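Local coordinates for 3-keto-5-aminohexanoate cleavage protein (Burkholderia xenovorans LB400, PDB 3E02) that binds zinc and probably cleaves beta-keto acids such as 3-keto-5-aminohexanoate, as expected of a TIM-barrel enzyme of the beta-keto acid cleavage family, at residues Glu172-Gly177 / Gln198-Ile203. Numbering follows the deposited sequence.
With EDO (1,2-ethanediol), chain J; EDO (1,2-ethanediol), chain D.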
ATOM      1  N   GLU A 172       5.595 -22.186   0.991  1.00 34.68           N
ATOM      2  CA  GLU A 172       6.674 -21.198   0.785  1.00 35.20           C
ATOM      3  C   GLU A 172       6.299 -20.316  -0.390  1.00 34.56           C
ATOM      4  O   GLU A 172       6.219 -20.795  -1.514  1.00 35.08           O
ATOM      5  CB  GLU A 172       8.040 -21.822   0.497  1.00 36.36           C
ATOM      6  CG  GLU A 172       8.409 -23.045   1.277  1.00 42.58           C
ATOM      7  CD  GLU A 172       8.346 -22.872   2.761  1.00 52.80           C
ATOM      8  OE1 GLU A 172       8.503 -21.751   3.270  1.00 57.06           O
ATOM      9  OE2 GLU A 172       8.170 -23.896   3.423  1.00 56.93           O
ATOM     10  N   CYS A 173       6.083 -19.033  -0.115  1.00 34.57           N
ATOM     11  CA  CYS A 173       5.648 -18.049  -1.098  1.00 34.78           C
ATOM     12  C   CYS A 173       6.753 -17.002  -1.257  1.00 34.44           C
ATOM     13  O   CYS A 173       6.974 -16.201  -0.359  1.00 34.02           O
ATOM     14  CB  CYS A 173       4.339 -17.424  -0.610  1.00 34.13           C
ATOM     15  SG  CYS A 173       2.973 -18.635  -0.431  1.00 37.10           S
ATOM     16  N   TYR A 174       7.456 -17.049  -2.389  1.00 34.34           N
ATOM     17  CA  TYR A 174       8.586 -16.162  -2.717  1.00 34.71           C
ATOM     18  C   TYR A 174       8.187 -14.893  -3.468  1.00 34.78           C
ATOM     19  O   TYR A 174       9.039 -14.068  -3.753  1.00 36.35           O
ATOM     20  CB  TYR A 174       9.611 -16.894  -3.591  1.00 34.66           C
ATOM     21  CG  TYR A 174      10.252 -18.078  -2.946  1.00 36.12           C
ATOM     22  CD1 TYR A 174       9.583 -19.299  -2.880  1.00 40.22           C
ATOM     23  CD2 TYR A 174      11.546 -18.006  -2.419  1.00 37.73           C
ATOM     24  CE1 TYR A 174      10.154 -20.412  -2.280  1.00 36.36           C
ATOM     25  CE2 TYR A 174      12.144 -19.138  -1.818  1.00 39.68           C
ATOM     26  CZ  TYR A 174      11.432 -20.336  -1.767  1.00 42.17           C
ATOM     27  OH  TYR A 174      11.970 -21.466  -1.203  1.00 44.89           O
ATOM     28  N   ASP A 175       6.926 -14.780  -3.861  1.00 34.59           N
ATOM     29  CA  ASP A 175       6.456 -13.604  -4.582  1.00 34.13           C
ATOM     30  C   ASP A 175       4.933 -13.560  -4.517  1.00 33.92           C
ATOM     31  O   ASP A 175       4.297 -14.539  -4.128  1.00 32.35           O
ATOM     32  CB  ASP A 175       6.959 -13.647  -6.042  1.00 34.90           C
ATOM     33  CG  ASP A 175       7.217 -12.267  -6.626  1.00 36.15           C
ATOM     34  OD1 ASP A 175       6.715 -11.240  -6.104  1.00 36.07           O
ATOM     35  OD2 ASP A 175       7.888 -12.214  -7.663  1.00 36.34           O
ATOM     36  N   VAL A 176       4.353 -12.439  -4.927  1.00 33.64           N
ATOM     37  CA  VAL A 176       2.897 -12.238  -4.840  1.00 33.65           C
ATOM     38  C   VAL A 176       2.124 -13.285  -5.658  1.00 33.63           C
ATOM     39  O   VAL A 176       1.094 -13.779  -5.197  1.00 33.41           O
ATOM     40  CB  VAL A 176       2.490 -10.808  -5.265  1.00 34.66           C
ATOM     41  CG1 VAL A 176       0.972 -10.608  -5.124  1.00 32.92           C
ATOM     42  CG2 VAL A 176       3.284  -9.756  -4.435  1.00 33.62           C
ATOM     43  N   GLY A 177       2.655 -13.657  -6.826  1.00 33.41           N
ATOM     44  CA  GLY A 177       2.025 -14.668  -7.687  1.00 33.25           C
ATOM     45  C   GLY A 177       1.843 -16.018  -6.999  1.00 32.90           C
ATOM     46  O   GLY A 177       0.899 -16.747  -7.296  1.00 32.38           O
ATOM     47  N   GLN A 198       4.268 -19.115   4.485  1.00 38.76           N
ATOM     48  CA  GLN A 198       5.615 -18.645   4.792  0.50 38.61           C
ATOM     49  C   GLN A 198       6.079 -17.721   3.646  1.00 39.46           C
ATOM     50  O   GLN A 198       6.417 -18.214   2.554  1.00 40.46           O
ATOM     51  CB  GLN A 198       6.556 -19.848   4.946  0.50 38.33           C
ATOM     52  CG  GLN A 198       7.983 -19.530   5.452  0.50 39.77           C
ATOM     53  CD  GLN A 198       8.017 -19.203   6.919  0.50 37.65           C
ATOM     54  OE1 GLN A 198       8.328 -18.097   7.308  0.50 39.39           O
ATOM     55  NE2 GLN A 198       7.650 -20.161   7.741  0.50 42.19           N
ATOM     56  N   CYS A 199       6.099 -16.408   3.889  1.00 37.76           N
ATOM     57  CA  CYS A 199       6.557 -15.438   2.890  1.00 37.05           C
ATOM     58  C   CYS A 199       8.082 -15.341   2.981  1.00 36.34           C
ATOM     59  O   CYS A 199       8.627 -15.181   4.074  1.00 36.71           O
ATOM     60  CB  CYS A 199       5.893 -14.095   3.093  1.00 36.36           C
ATOM     61  SG  CYS A 199       4.091 -14.230   2.898  1.00 40.48           S
ATOM     62  N   VAL A 200       8.750 -15.410   1.830  1.00 34.96           N
ATOM     63  CA  VAL A 200      10.213 -15.491   1.734  1.00 35.22           C
ATOM     64  C   VAL A 200      10.770 -14.276   1.019  1.00 34.98           C
ATOM     65  O   VAL A 200      10.470 -14.060  -0.163  1.00 34.75           O
ATOM     66  CB  VAL A 200      10.625 -16.770   0.973  1.00 35.29           C
ATOM     67  CG1 VAL A 200      12.128 -16.902   0.925  1.00 35.87           C
ATOM     68  CG2 VAL A 200       9.981 -18.015   1.614  1.00 35.18           C
ATOM     69  N   PHE A 201      11.611 -13.505   1.722  1.00 34.93           N
ATOM     70  CA  PHE A 201      12.148 -12.240   1.199  1.00 34.73           C
ATOM     71  C   PHE A 201      13.659 -12.234   1.028  1.00 35.56           C
ATOM     72  O   PHE A 201      14.380 -12.816   1.830  1.00 35.63           O
ATOM     73  CB  PHE A 201      11.763 -11.094   2.130  1.00 34.11           C
ATOM     74  CG  PHE A 201      10.293 -10.966   2.326  1.00 33.64           C
ATOM     75  CD1 PHE A 201       9.656 -11.677   3.343  1.00 30.67           C
ATOM     76  CD2 PHE A 201       9.519 -10.192   1.461  1.00 33.40           C
ATOM     77  CE1 PHE A 201       8.274 -11.619   3.495  1.00 33.19           C
ATOM     78  CE2 PHE A 201       8.128 -10.111   1.623  1.00 34.38           C
ATOM     79  CZ  PHE A 201       7.515 -10.827   2.640  1.00 34.24           C
ATOM     80  N   GLY A 202      14.116 -11.566  -0.030  1.00 35.69           N
ATOM     81  CA  GLY A 202      15.541 -11.359  -0.261  1.00 36.33           C
ATOM     82  C   GLY A 202      16.279 -12.315  -1.167  1.00 36.77           C
ATOM     83  O   GLY A 202      17.483 -12.169  -1.313  1.00 36.25           O
ATOM     84  N   ILE A 203      15.592 -13.274  -1.788  1.00 36.04           N
ATOM     85  CA  ILE A 203      16.243 -14.177  -2.741  1.00 36.22           C
ATOM     86  C   ILE A 203      16.255 -13.471  -4.099  1.00 36.05           C
ATOM     87  O   ILE A 203      15.232 -12.924  -4.511  1.00 34.88           O
ATOM     88  CB  ILE A 203      15.507 -15.530  -2.876  1.00 38.02           C
ATOM     89  CG1 ILE A 203      15.461 -16.273  -1.527  1.00 40.07           C
ATOM     90  CG2 ILE A 203      16.146 -16.412  -3.975  1.00 35.43           C
ATOM     91  CD1 ILE A 203      16.820 -16.703  -0.991  1.00 40.52           C
TER
HETATM   92  C1  EDO J 319      17.320  -8.919  -4.316  1.00 44.33           C
HETATM   93  O1  EDO J 319      18.021 -10.056  -3.772  1.00 50.40           O
HETATM   94  C2  EDO J 319      15.878  -9.232  -4.713  1.00 43.06           C
HETATM   95  O2  EDO J 319      15.246 -10.263  -3.938  1.00 37.35           O
HETATM   96  C1  EDO D 313      16.342 -20.048   2.227  1.00 45.85           C
HETATM   97  O1  EDO D 313      16.778 -18.813   2.807  1.00 38.40           O
HETATM   98  C2  EDO D 313      15.114 -19.791   1.360  1.00 46.76           C
HETATM   99  O2  EDO D 313      14.863 -20.916   0.509  1.00 48.83           O
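Neighbouring parallel strands of a TIM barrel, 168-173 and 195-201, meet at their C-terminal ends, E172 beside Q198 and C173 beside C199. Two backbone hydrogen bonds tie C173 to the other strand: its N reaches Q198 O at 2.8 Å, nearly straight (177°), and its O receives V200 N at 2.9 Å. E172 and Q198 run side by side on the same face. The E172 chain, bent at its second torsion (chi2 -55°), swings OE1 against the Q198 methylenes, 3.2 Å from CG in one Q198 conformer. C173 and C199 point to the opposite face, where C199 packs on M217 of helix 211-225. Beyond the paired residues, Y174 extends alongside V200, whose CB lies over one ring face, 4.1 Å from the centroid, as a CH-pi contact. V200 CG2 sits over the ring centre and CG1 above and just outside the CD2-CE2 bond, 3.5 Å from Y174 CE2; I203 CG1 is at the edge. Y174 OH hydrogen-bonds to N113 OD1 and weakly to a 1,2-ethanediol, probably from crystallisation. The zinc, bound by H50, H52 and E259, lies about 6 Å from the Y174 side chain. The E172 side chain is about 5 Å from that of H50, close to the site without being a ligand. Joined through helix 176-187, the strands form a beta-alpha-beta unit, the repeating element of TIM barrels, whose active sites open at the C-terminal strand ends.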